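Local structure of nucleotide pyrophosphohydrolase (Bacillus cereus, 5IE9) at residues 31-37 with 73-77; 44-49 with 62-66. The protein is a nucleotide pyrophosphohydrolase of the MazG family, which probably hydrolyses nucleoside triphosphates with the help of bound manganese. All coordinates share one frame; numbering follows the deposited sequence.

Contact 1: residues 31-37 with 73-77; sequences MARLTEE and VMICM
V73 of helix 62-80 packs against R33, L34 and E37 of helix 27-49. The two helices run antiparallel, with an angle of 164° between the two short segments. The CB of V73 is directed at the facing helix and its two methyls part there. CG1 stands anti to the backbone N (chi1 -179°). CG1 of V73 rests 3.7 Å from the backbone N of L34 and also meets CB of R33 and CG of L34. CG2 turns to the polar side. There CG2 of V73 lies 3.7 Å from CG of E37. It also approaches the R33 guanidinium obliquely.

L34 carries the packing on along the helix. CD1 of L34 is 3.7 Å from CE of M77. CD2 of L34 is 4.0 Å from CE of M74. Both methionines cross L34 at about a right angle, one at each methyl. The M77 chain bends twice, at chi2 and chi3. This brings CE of M77 to CD1 of L34 and also within 3.9 Å of SD of M31. A second subunit continues the apolar layer: its A42 packs on M31, its M38 on L34 and its V70 on M74.

The charged groups pair within helix 27-49. NH2 of R33 forms a salt bridge to OE2 of E37 at 2.6 Å, with the oxygen in the plane of the guanidinium. NE of R33 forms a salt bridge to OE1 of E36, though its hydrogen bond is weak. E37 belongs to the manganese site, so R33 is a second-shell partner of a metal-site carboxylate. No hydrogen bond joins the two segments. The chemistry implies an apolar seam between the helices, bordered by a charged network that reaches the metal.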
ATOM      1  N   MET C  31      -3.052   8.638  -6.282  1.00 62.15           N
ATOM      2  CA  MET C  31      -2.212   7.871  -5.386  1.00 60.37           C
ATOM      3  C   MET C  31      -3.078   7.040  -4.442  1.00 60.63           C
ATOM      4  O   MET C  31      -2.743   5.884  -4.158  1.00 59.59           O
ATOM      5  CB  MET C  31      -1.228   8.776  -4.643  1.00 62.25           C
ATOM      6  CG  MET C  31      -0.045   8.036  -4.034  1.00 62.47           C
ATOM      7  SD  MET C  31       0.858   7.023  -5.224  1.00 61.10           S
ATOM      8  CE  MET C  31       1.034   5.488  -4.324  1.00 60.15           C
ATOM      9  N   ALA C  32      -4.204   7.621  -4.003  1.00 62.03           N
ATOM     10  CA  ALA C  32      -5.214   6.921  -3.213  1.00 62.59           C
ATOM     11  C   ALA C  32      -5.849   5.783  -4.006  1.00 61.84           C
ATOM     12  O   ALA C  32      -5.987   4.675  -3.475  1.00 61.90           O
ATOM     13  CB  ALA C  32      -6.270   7.887  -2.712  1.00 65.83           C
ATOM     14  N   ARG C  33      -6.210   6.056  -5.269  1.00 61.65           N
ATOM     15  CA  ARG C  33      -6.739   5.039  -6.189  1.00 61.82           C
ATOM     16  C   ARG C  33      -5.809   3.835  -6.317  1.00 60.30           C
ATOM     17  O   ARG C  33      -6.265   2.693  -6.215  1.00 61.03           O
ATOM     18  CB  ARG C  33      -7.048   5.607  -7.590  1.00 62.70           C
ATOM     19  CG  ARG C  33      -8.393   6.314  -7.797  1.00 68.03           C
ATOM     20  CD  ARG C  33      -9.654   5.590  -7.285  1.00 71.83           C
ATOM     21  NE  ARG C  33      -9.574   4.127  -7.369  1.00 73.17           N
ATOM     22  CZ  ARG C  33      -9.912   3.386  -8.420  1.00 74.96           C
ATOM     23  NH1 ARG C  33     -10.393   3.939  -9.527  1.00 77.90           N
ATOM     24  NH2 ARG C  33      -9.773   2.070  -8.355  1.00 74.61           N
ATOM     25  N   LEU C  34      -4.516   4.103  -6.530  1.00 58.53           N
ATOM     26  CA  LEU C  34      -3.488   3.066  -6.583  1.00 57.27           C
ATOM     27  C   LEU C  34      -3.372   2.243  -5.316  1.00 57.43           C
ATOM     28  O   LEU C  34      -3.215   1.017  -5.390  1.00 57.39           O
ATOM     29  CB  LEU C  34      -2.124   3.664  -6.882  1.00 56.98           C
ATOM     30  CG  LEU C  34      -1.597   3.411  -8.276  1.00 58.00           C
ATOM     31  CD1 LEU C  34      -0.425   4.343  -8.502  1.00 58.99           C
ATOM     32  CD2 LEU C  34      -1.211   1.950  -8.474  1.00 58.32           C
ATOM     33  N   THR C  35      -3.425   2.914  -4.161  1.00 57.66           N
ATOM     34  CA  THR C  35      -3.326   2.230  -2.878  1.00 58.29           C
ATOM     35  C   THR C  35      -4.507   1.280  -2.753  1.00 59.50           C
ATOM     36  O   THR C  35      -4.326   0.141  -2.321  1.00 60.24           O
ATOM     37  CB  THR C  35      -3.256   3.214  -1.690  1.00 60.34           C
ATOM     38  OG1 THR C  35      -2.161   4.114  -1.885  1.00 60.80           O
ATOM     39  CG2 THR C  35      -3.060   2.477  -0.369  1.00 60.84           C
ATOM     40  N   GLU C  36      -5.687   1.756  -3.164  1.00 60.85           N
ATOM     41  CA  GLU C  36      -6.919   0.961  -3.215  1.00 63.09           C
ATOM     42  C   GLU C  36      -6.794  -0.274  -4.113  1.00 62.42           C
ATOM     43  O   GLU C  36      -7.167  -1.377  -3.704  1.00 63.71           O
ATOM     44  CB  GLU C  36      -8.107   1.825  -3.655  1.00 65.32           C
ATOM     45  CG  GLU C  36      -9.460   1.136  -3.553  1.00 68.57           C
ATOM     46  CD  GLU C  36     -10.579   1.868  -4.277  1.00 71.67           C
ATOM     47  OE1 GLU C  36     -10.378   3.028  -4.703  1.00 70.59           O
ATOM     48  OE2 GLU C  36     -11.673   1.270  -4.416  1.00 75.37           O
ATOM     49  N   GLU C  37      -6.264  -0.090  -5.321  1.00 61.08           N
ATOM     50  CA  GLU C  37      -6.123  -1.205  -6.250  1.00 61.97           C
ATOM     51  C   GLU C  37      -5.118  -2.238  -5.783  1.00 61.31           C
ATOM     52  O   GLU C  37      -5.348  -3.441  -5.958  1.00 63.35           O
ATOM     53  CB  GLU C  37      -5.805  -0.741  -7.670  1.00 61.56           C
ATOM     54  CG  GLU C  37      -7.017  -0.272  -8.463  1.00 64.73           C
ATOM     55  CD  GLU C  37      -8.280  -1.074  -8.191  1.00 68.63           C
ATOM     56  OE1 GLU C  37      -8.292  -2.312  -8.385  1.00 70.32           O
ATOM     57  OE2 GLU C  37      -9.275  -0.452  -7.774  1.00 71.37           O
ATOM     58  N   VAL C  73      -4.772   2.128 -13.427  1.00 66.97           N
ATOM     59  CA  VAL C  73      -4.593   3.317 -12.590  1.00 66.53           C
ATOM     60  C   VAL C  73      -3.188   3.873 -12.814  1.00 67.55           C
ATOM     61  O   VAL C  73      -3.000   5.090 -12.861  1.00 69.40           O
ATOM     62  CB  VAL C  73      -4.872   3.030 -11.090  1.00 65.86           C
ATOM     63  CG1 VAL C  73      -4.716   4.284 -10.233  1.00 65.22           C
ATOM     64  CG2 VAL C  73      -6.267   2.460 -10.898  1.00 65.65           C
ATOM     65  N   MET C  74      -2.218   2.975 -12.981  1.00 67.94           N
ATOM     66  CA  MET C  74      -0.857   3.359 -13.331  1.00 68.60           C
ATOM     67  C   MET C  74      -0.800   4.131 -14.638  1.00 68.78           C
ATOM     68  O   MET C  74      -0.151   5.178 -14.701  1.00 69.09           O
ATOM     69  CB  MET C  74       0.039   2.140 -13.411  1.00 72.78           C
ATOM     70  CG  MET C  74       0.720   1.832 -12.100  1.00 79.10           C
ATOM     71  SD  MET C  74       1.593   0.264 -12.185  1.00 89.46           S
ATOM     72  CE  MET C  74       1.562  -0.116 -10.439  1.00 93.19           C
ATOM     73  N   ILE C  75      -1.491   3.618 -15.663  1.00 67.58           N
ATOM     74  CA  ILE C  75      -1.552   4.265 -16.970  1.00 67.36           C
ATOM     75  C   ILE C  75      -2.208   5.638 -16.821  1.00 68.05           C
ATOM     76  O   ILE C  75      -1.693   6.627 -17.342  1.00 68.81           O
ATOM     77  CB  ILE C  75      -2.235   3.378 -18.042  1.00 68.32           C
ATOM     78  CG1 ILE C  75      -1.316   2.206 -18.417  1.00 67.71           C
ATOM     79  CG2 ILE C  75      -2.543   4.191 -19.293  1.00 69.86           C
ATOM     80  CD1 ILE C  75      -1.980   1.069 -19.170  1.00 67.88           C
ATOM     81  N   CYS C  76      -3.310   5.690 -16.076  1.00 68.13           N
ATOM     82  CA  CYS C  76      -3.967   6.950 -15.722  1.00 70.58           C
ATOM     83  C   CYS C  76      -2.997   7.946 -15.085  1.00 71.78           C
ATOM     84  O   CYS C  76      -2.895   9.085 -15.544  1.00 73.82           O
ATOM     85  CB  CYS C  76      -5.159   6.701 -14.802  1.00 69.51           C
ATOM     86  SG  CYS C  76      -6.560   5.956 -15.647  1.00 72.16           S
ATOM     87  N   MET C  77      -2.277   7.495 -14.053  1.00 71.01           N
ATOM     88  CA  MET C  77      -1.255   8.283 -13.374  1.00 71.79           C
ATOM     89  C   MET C  77      -0.243   8.829 -14.392  1.00 72.27           C
ATOM     90  O   MET C  77       0.015  10.038 -14.433  1.00 73.27           O
ATOM     91  CB  MET C  77      -0.583   7.417 -12.297  1.00 73.48           C
ATOM     92  CG  MET C  77       0.622   8.024 -11.587  1.00 77.27           C
ATOM     93  SD  MET C  77       0.165   9.165 -10.274  1.00 84.37           S
ATOM     94  CE  MET C  77      -0.092   8.043  -8.898  1.00 80.80           C
TER

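Contact 2: residues 44-49 with 62-66. With MN (manganese (II) ion), chain G.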
ATOM      1  N   GLU C  44      -6.077 -10.777  -3.218  1.00 72.53           N
ATOM      2  CA  GLU C  44      -6.172 -11.892  -4.150  1.00 75.40           C
ATOM      3  C   GLU C  44      -4.921 -12.778  -4.142  1.00 73.38           C
ATOM      4  O   GLU C  44      -5.035 -14.003  -4.190  1.00 75.91           O
ATOM      5  CB  GLU C  44      -6.541 -11.397  -5.551  1.00 78.12           C
ATOM      6  CG  GLU C  44      -7.688 -12.170  -6.207  1.00 86.18           C
ATOM      7  CD  GLU C  44      -8.995 -12.135  -5.411  1.00 91.07           C
ATOM      8  OE1 GLU C  44      -9.413 -11.040  -4.972  1.00 91.61           O
ATOM      9  OE2 GLU C  44      -9.617 -13.205  -5.222  1.00 95.67           O
ATOM     10  N   VAL C  45      -3.742 -12.160  -4.056  1.00 69.82           N
ATOM     11  CA  VAL C  45      -2.469 -12.880  -3.863  1.00 68.44           C
ATOM     12  C   VAL C  45      -2.515 -13.710  -2.570  1.00 70.03           C
ATOM     13  O   VAL C  45      -2.156 -14.884  -2.579  1.00 71.98           O
ATOM     14  CB  VAL C  45      -1.249 -11.921  -3.879  1.00 64.95           C
ATOM     15  CG1 VAL C  45       0.039 -12.621  -3.459  1.00 63.51           C
ATOM     16  CG2 VAL C  45      -1.075 -11.302  -5.259  1.00 64.74           C
ATOM     17  N   ASN C  46      -2.981 -13.104  -1.480  1.00 70.42           N
ATOM     18  CA  ASN C  46      -3.188 -13.823  -0.219  1.00 73.56           C
ATOM     19  C   ASN C  46      -4.175 -15.002  -0.325  1.00 77.92           C
ATOM     20  O   ASN C  46      -3.906 -16.077   0.204  1.00 79.28           O
ATOM     21  CB  ASN C  46      -3.622 -12.849   0.882  1.00 73.67           C
ATOM     22  CG  ASN C  46      -3.064 -13.206   2.256  1.00 74.86           C
ATOM     23  OD1 ASN C  46      -3.530 -12.673   3.261  1.00 79.20           O
ATOM     24  ND2 ASN C  46      -2.066 -14.084   2.311  1.00 73.27           N
ATOM     25  N   HIS C  47      -5.296 -14.793  -1.022  1.00 81.05           N
ATOM     26  CA  HIS C  47      -6.331 -15.816  -1.232  1.00 86.49           C
ATOM     27  C   HIS C  47      -5.776 -17.061  -1.945  1.00 87.97           C
ATOM     28  O   HIS C  47      -6.014 -18.186  -1.505  1.00 90.79           O
ATOM     29  CB  HIS C  47      -7.527 -15.211  -1.995  1.00 90.44           C
ATOM     30  CG  HIS C  47      -8.666 -16.164  -2.220  1.00 98.64           C
ATOM     31  ND1 HIS C  47      -8.864 -16.821  -3.417  1.00102.30           N
ATOM     32  CD2 HIS C  47      -9.674 -16.560  -1.403  1.00103.49           C
ATOM     33  CE1 HIS C  47      -9.938 -17.587  -3.324  1.00108.62           C
ATOM     34  NE2 HIS C  47     -10.449 -17.446  -2.114  1.00108.92           N
ATOM     35  N   TYR C  48      -5.012 -16.845  -3.014  1.00 86.72           N
ATOM     36  CA  TYR C  48      -4.501 -17.931  -3.854  1.00 89.11           C
ATOM     37  C   TYR C  48      -3.125 -18.492  -3.453  1.00 86.65           C
ATOM     38  O   TYR C  48      -2.806 -19.636  -3.791  1.00 89.34           O
ATOM     39  CB  TYR C  48      -4.465 -17.486  -5.319  1.00 90.84           C
ATOM     40  CG  TYR C  48      -5.813 -17.424  -6.003  1.00 96.89           C
ATOM     41  CD1 TYR C  48      -6.403 -18.583  -6.542  1.00103.82           C
ATOM     42  CD2 TYR C  48      -6.495 -16.205  -6.137  1.00 95.97           C
ATOM     43  CE1 TYR C  48      -7.639 -18.533  -7.182  1.00109.52           C
ATOM     44  CE2 TYR C  48      -7.730 -16.142  -6.778  1.00102.27           C
ATOM     45  CZ  TYR C  48      -8.298 -17.307  -7.297  1.00109.08           C
ATOM     46  OH  TYR C  48      -9.518 -17.255  -7.931  1.00114.87           O
ATOM     47  N   TYR C  49      -2.318 -17.693  -2.751  1.00 82.15           N
ATOM     48  CA  TYR C  49      -0.924 -18.063  -2.424  1.00 80.20           C
ATOM     49  C   TYR C  49      -0.552 -17.941  -0.930  1.00 79.67           C
ATOM     50  O   TYR C  49       0.580 -18.263  -0.532  1.00 79.05           O
ATOM     51  CB  TYR C  49       0.060 -17.301  -3.334  1.00 77.02           C
ATOM     52  CG  TYR C  49      -0.250 -17.501  -4.812  1.00 80.33           C
ATOM     53  CD1 TYR C  49       0.119 -18.687  -5.478  1.00 83.14           C
ATOM     54  CD2 TYR C  49      -0.946 -16.526  -5.542  1.00 79.54           C
ATOM     55  CE1 TYR C  49      -0.186 -18.880  -6.821  1.00 86.03           C
ATOM     56  CE2 TYR C  49      -1.254 -16.714  -6.886  1.00 82.04           C
ATOM     57  CZ  TYR C  49      -0.874 -17.888  -7.516  1.00 85.75           C
ATOM     58  OH  TYR C  49      -1.178 -18.067  -8.841  1.00 89.90           O
ATOM     59  N   SER C  62      -8.985 -14.111 -11.584  1.00117.61           N
ATOM     60  CA  SER C  62      -9.159 -13.065 -10.555  1.00111.59           C
ATOM     61  C   SER C  62      -7.881 -12.269 -10.301  1.00106.46           C
ATOM     62  O   SER C  62      -7.922 -11.038 -10.220  1.00104.03           O
ATOM     63  CB  SER C  62      -9.676 -13.655  -9.238  1.00112.12           C
ATOM     64  OG  SER C  62     -11.077 -13.483  -9.116  1.00114.62           O
ATOM     65  N   ILE C  63      -6.760 -12.980 -10.183  1.00103.08           N
ATOM     66  CA  ILE C  63      -5.444 -12.367  -9.963  1.00 97.28           C
ATOM     67  C   ILE C  63      -4.932 -11.659 -11.232  1.00 93.14           C
ATOM     68  O   ILE C  63      -4.296 -10.605 -11.140  1.00 90.71           O
ATOM     69  CB  ILE C  63      -4.439 -13.384  -9.348  1.00 98.45           C
ATOM     70  CG1 ILE C  63      -3.108 -12.721  -8.987  1.00 95.34           C
ATOM     71  CG2 ILE C  63      -4.252 -14.612 -10.240  1.00102.59           C
ATOM     72  CD1 ILE C  63      -2.369 -13.442  -7.886  1.00 97.41           C
ATOM     73  N   GLU C  64      -5.245 -12.230 -12.398  1.00 91.92           N
ATOM     74  CA  GLU C  64      -4.980 -11.610 -13.699  1.00 88.73           C
ATOM     75  C   GLU C  64      -5.722 -10.277 -13.841  1.00 86.89           C
ATOM     76  O   GLU C  64      -5.139  -9.287 -14.286  1.00 84.69           O
ATOM     77  CB  GLU C  64      -5.361 -12.573 -14.830  1.00 92.00           C
ATOM     78  CG  GLU C  64      -5.156 -12.043 -16.247  1.00 93.02           C
ATOM     79  CD  GLU C  64      -5.784 -12.923 -17.318  1.00 98.24           C
ATOM     80  OE1 GLU C  64      -6.933 -13.391 -17.139  1.00100.63           O
ATOM     81  OE2 GLU C  64      -5.130 -13.137 -18.360  1.00100.31           O
ATOM     82  N   GLU C  65      -6.996 -10.260 -13.446  1.00 87.77           N
ATOM     83  CA  GLU C  65      -7.824  -9.060 -13.535  1.00 87.30           C
ATOM     84  C   GLU C  65      -7.415  -7.966 -12.546  1.00 84.31           C
ATOM     85  O   GLU C  65      -7.522  -6.777 -12.863  1.00 84.07           O
ATOM     86  CB  GLU C  65      -9.302  -9.400 -13.348  1.00 91.07           C
ATOM     87  CG  GLU C  65     -10.235  -8.393 -14.007  1.00 93.34           C
ATOM     88  CD  GLU C  65     -11.640  -8.393 -13.436  1.00 95.61           C
ATOM     89  OE1 GLU C  65     -12.186  -9.486 -13.163  1.00 98.61           O
ATOM     90  OE2 GLU C  65     -12.205  -7.289 -13.276  1.00 95.17           O
ATOM     91  N   GLU C  66      -6.959  -8.356 -11.358  1.00 82.51           N
ATOM     92  CA  GLU C  66      -6.560  -7.362 -10.358  1.00 80.26           C
ATOM     93  C   GLU C  66      -5.233  -6.691 -10.710  1.00 77.04           C
ATOM     94  O   GLU C  66      -5.026  -5.535 -10.349  1.00 76.84           O
ATOM     95  CB  GLU C  66      -6.579  -7.906  -8.917  1.00 81.06           C
ATOM     96  CG  GLU C  66      -7.957  -8.305  -8.378  1.00 85.07           C
ATOM     97  CD  GLU C  66      -8.974  -7.163  -8.225  1.00 87.51           C
ATOM     98  OE1 GLU C  66      -8.616  -5.962  -8.325  1.00 86.42           O
ATOM     99  OE2 GLU C  66     -10.164  -7.476  -7.982  1.00 90.38           O
TER
HETATM  100 MN    MN G 201      -6.865  -4.745  -8.053  0.50 93.28          MN
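I63 meets V45 and Y49 where the end of helix 27-49 and the start of helix 62-80 lie side by side. Together they form an antiparallel helical hairpin of the all-helical MazG fold. The CD1 of I63 makes both contacts. CD1 of I63 is 3.6 Å from CG2 of V45. CD1 of I63 is also 3.6 Å from CE2 of Y49, at the edge of the ring and in its plane. The I63 chain reaches away from its own backbone N (chi1 -174°), and this carries the methyl across. L81 of a second subunit packs on both I63 and Y49.

S62 makes the contacts at the more exposed margin. CB of S62 lies 3.9 Å from CG of E44. OH of Y48 is 3.8 Å from the same CB of S62. The Y48 ring has ND1 of H47 on one face, toward the rim, and the backbone O of E44 at its edge, so neighbours in its own helix flank it.

CB of E44 also approaches the E66 chain. The two carboxylates stay apart, with OE1 of E44 4.7 Å from OE2 of E66. R43 forms a long, weak ion pair with OE2 of E66. The other E66 oxygen, OE1, binds the manganese ion at 2.1 Å.

From the N terminus, helix 6-17 comes first, and V13 on it later touches C76. Helix 27-49 then supplies the first half of both contacts: 31-37 near its start and 44-49 at its end. The chain turns through a connection whose residues 52-59 are not modelled. Contact 2 closes this short inner loop at 62-66. Helix 62-80 runs back, and contact 1 closes the wider loop at 73-77, so contact 2 nests within contact 1. Both contacts tie helix 27-49 to helix 62-80. Between them lies the manganese site: OE1 of E37 and OE1 of E66 are 3.7 Å apart. A second subunit touches both contacts.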